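Local coordinates for phosphoserine aminotransferase (Bacillus alcalophilus, PDB 4AZJ) that catalyses the reversible, pyridoxal 5'-phosphate-dependent transamination between phosphoserine and 3-phosphohydroxypyruvate in the pathway to L-serine, working as a homodimer, at the interface of chains A and B. Residues are numbered along the deposited sequence; one frame, centred on the assembly and turned at random. Chains: chain A/B, Phosphoserine aminotransferase.

The interface of chains A and B. Residues chain A 81, 85, 109, 112, 224; chain B 220-222, 224.
A:Glu109 takes hold of B:Thr222 at the start of the short 3-10 helix 222-224, in the dimer interface of this class-V aminotransferase. The carboxylate receives two bonds from one residue. The backbone N of B:Thr222 gives its hydrogen to A:Glu109 OE1 at 3.1 Å. That bond is fairly straight, with 155° at the hydrogen. The side-chain hydroxyl B:Thr222 OG1 donates to A:Glu109 OE2 at 2.6 Å. Both donors come to the syn sides of the oxygens; the amide lies 29° out of the carboxylate plane, the hydroxyl nearer to it. A bend at chi2 (-53°) turns the glutamate's end out of an extended course, and its side chain crosses that of B:Thr222 at about a right angle. With two oxygens engaged, the carboxylate is held against turning about chi3, and the amide at the first residue of the 3-10 helix is capped from the other subunit. An alanine here would take away the carboxylate and would probably leave the amide and hydroxyl of B:Thr222 without their partners from the other subunit.

Just before the threonine, B:Pro221 packs its ring against helices 75-87 and 101-113 of chain A. B:Pro221 CA lies 4.1 Å from A:Leu112 CD1. Moving outward, B:Pro221 CB rests 3.9 Å from A:Thr81 CB and also beside that residue's OG1 and CG2. Next, B:Pro221 CG touches the A:Thr81 hydroxyl oxygen OG1 and, at 3.7 Å, the terminal methyl A:Met85 CE. The methionine is extended beyond its own CG, which brings CE to the ring at the proline CG, the two side chains crossing at about a right angle. A:Met85 CE also meets B:Leu224 CD1 tip to tip at 4.1 Å. B:Leu224 CD1 in turn faces A:Leu224 CD1, the same methyl of its two-fold mate, at 3.7 Å.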
loop_
_atom_site.group_PDB
_atom_site.type_symbol
_atom_site.label_atom_id
_atom_site.label_comp_id
_atom_site.label_asym_id
_atom_site.label_seq_id
_atom_site.Cartn_x
_atom_site.Cartn_y
_atom_site.Cartn_z
ATOM N N THR A 81 0.408 -1.079 -15.491
ATOM C CA THR A 81 -0.048 0.126 -16.199
ATOM C C THR A 81 0.956 1.276 -16.095
ATOM O O THR A 81 1.138 2.023 -17.059
ATOM C CB THR A 81 -1.473 0.570 -15.780
ATOM O OG1 THR A 81 -1.941 1.591 -16.711
ATOM C CG2 THR A 81 -1.529 1.157 -14.396
ATOM N N MET A 85 2.497 3.603 -19.190
ATOM C CA MET A 85 2.181 5.025 -19.067
ATOM C C MET A 85 3.394 5.891 -19.177
ATOM O O MET A 85 3.293 7.036 -19.682
ATOM C CB MET A 85 1.557 5.342 -17.721
ATOM C CG MET A 85 0.141 5.238 -17.692
ATOM S SD MET A 85 -0.548 5.954 -16.156
ATOM C CE MET A 85 -2.096 5.115 -16.278
ATOM N N GLU A 109 -2.551 -4.462 -19.949
ATOM C CA GLU A 109 -2.569 -3.058 -19.549
ATOM C C GLU A 109 -1.849 -2.179 -20.555
ATOM O O GLU A 109 -2.287 -1.053 -20.798
ATOM C CB GLU A 109 -1.989 -2.907 -18.135
ATOM C CG GLU A 109 -2.795 -3.627 -17.079
ATOM C CD GLU A 109 -4.278 -3.263 -17.071
ATOM O OE1 GLU A 109 -4.612 -2.048 -17.101
ATOM O OE2 GLU A 109 -5.128 -4.174 -17.039
ATOM N N LEU A 112 -4.087 -1.127 -23.632
ATOM C CA LEU A 112 -4.972 0.013 -23.399
ATOM C C LEU A 112 -4.296 1.339 -23.724
ATOM O O LEU A 112 -4.971 2.318 -24.058
ATOM C CB LEU A 112 -5.483 0.038 -21.944
ATOM C CG LEU A 112 -6.384 -1.128 -21.548
ATOM C CD1 LEU A 112 -6.704 -1.131 -20.040
ATOM C CD2 LEU A 112 -7.671 -1.108 -22.360
ATOM N N LEU A 224 1.580 8.618 -10.805
ATOM C CA LEU A 224 1.846 7.537 -11.756
ATOM C C LEU A 224 3.102 7.831 -12.597
ATOM O O LEU A 224 3.396 7.088 -13.532
ATOM C CB LEU A 224 0.619 7.274 -12.634
ATOM C CG LEU A 224 -0.619 6.786 -11.876
ATOM C CD1 LEU A 224 -1.866 6.805 -12.761
ATOM C CD2 LEU A 224 -0.363 5.404 -11.295
ATOM N N VAL B 220 -9.896 3.180 -19.076
ATOM C CA VAL B 220 -9.189 3.396 -17.820
ATOM C C VAL B 220 -8.489 2.114 -17.415
ATOM O O VAL B 220 -9.074 1.054 -17.474
ATOM C CB VAL B 220 -10.143 3.868 -16.707
ATOM C CG1 VAL B 220 -9.437 3.946 -15.345
ATOM C CG2 VAL B 220 -10.705 5.216 -17.064
ATOM N N PRO B 221 -7.218 2.214 -16.999
ATOM C CA PRO B 221 -6.502 1.008 -16.584
ATOM C C PRO B 221 -7.262 0.237 -15.521
ATOM O O PRO B 221 -7.917 0.814 -14.655
ATOM C CB PRO B 221 -5.205 1.566 -16.043
ATOM C CG PRO B 221 -4.977 2.801 -16.881
ATOM C CD PRO B 221 -6.337 3.392 -17.028
ATOM N N THR B 222 -7.158 -1.084 -15.606
ATOM C CA THR B 222 -7.916 -1.970 -14.738
ATOM C C THR B 222 -7.785 -1.609 -13.239
ATOM O O THR B 222 -8.770 -1.536 -12.531
ATOM C CB THR B 222 -7.446 -3.399 -14.944
ATOM O OG1 THR B 222 -7.547 -3.735 -16.330
ATOM C CG2 THR B 222 -8.308 -4.372 -14.150
ATOM N N LEU B 224 -7.179 1.137 -11.913
ATOM C CA LEU B 224 -7.653 2.497 -11.619
ATOM C C LEU B 224 -9.150 2.679 -11.832
ATOM O O LEU B 224 -9.663 3.796 -11.709
ATOM C CB LEU B 224 -6.875 3.494 -12.463
ATOM C CG LEU B 224 -5.390 3.517 -12.092
ATOM C CD1 LEU B 224 -4.550 4.252 -13.092
ATOM C CD2 LEU B 224 -5.223 4.143 -10.705
#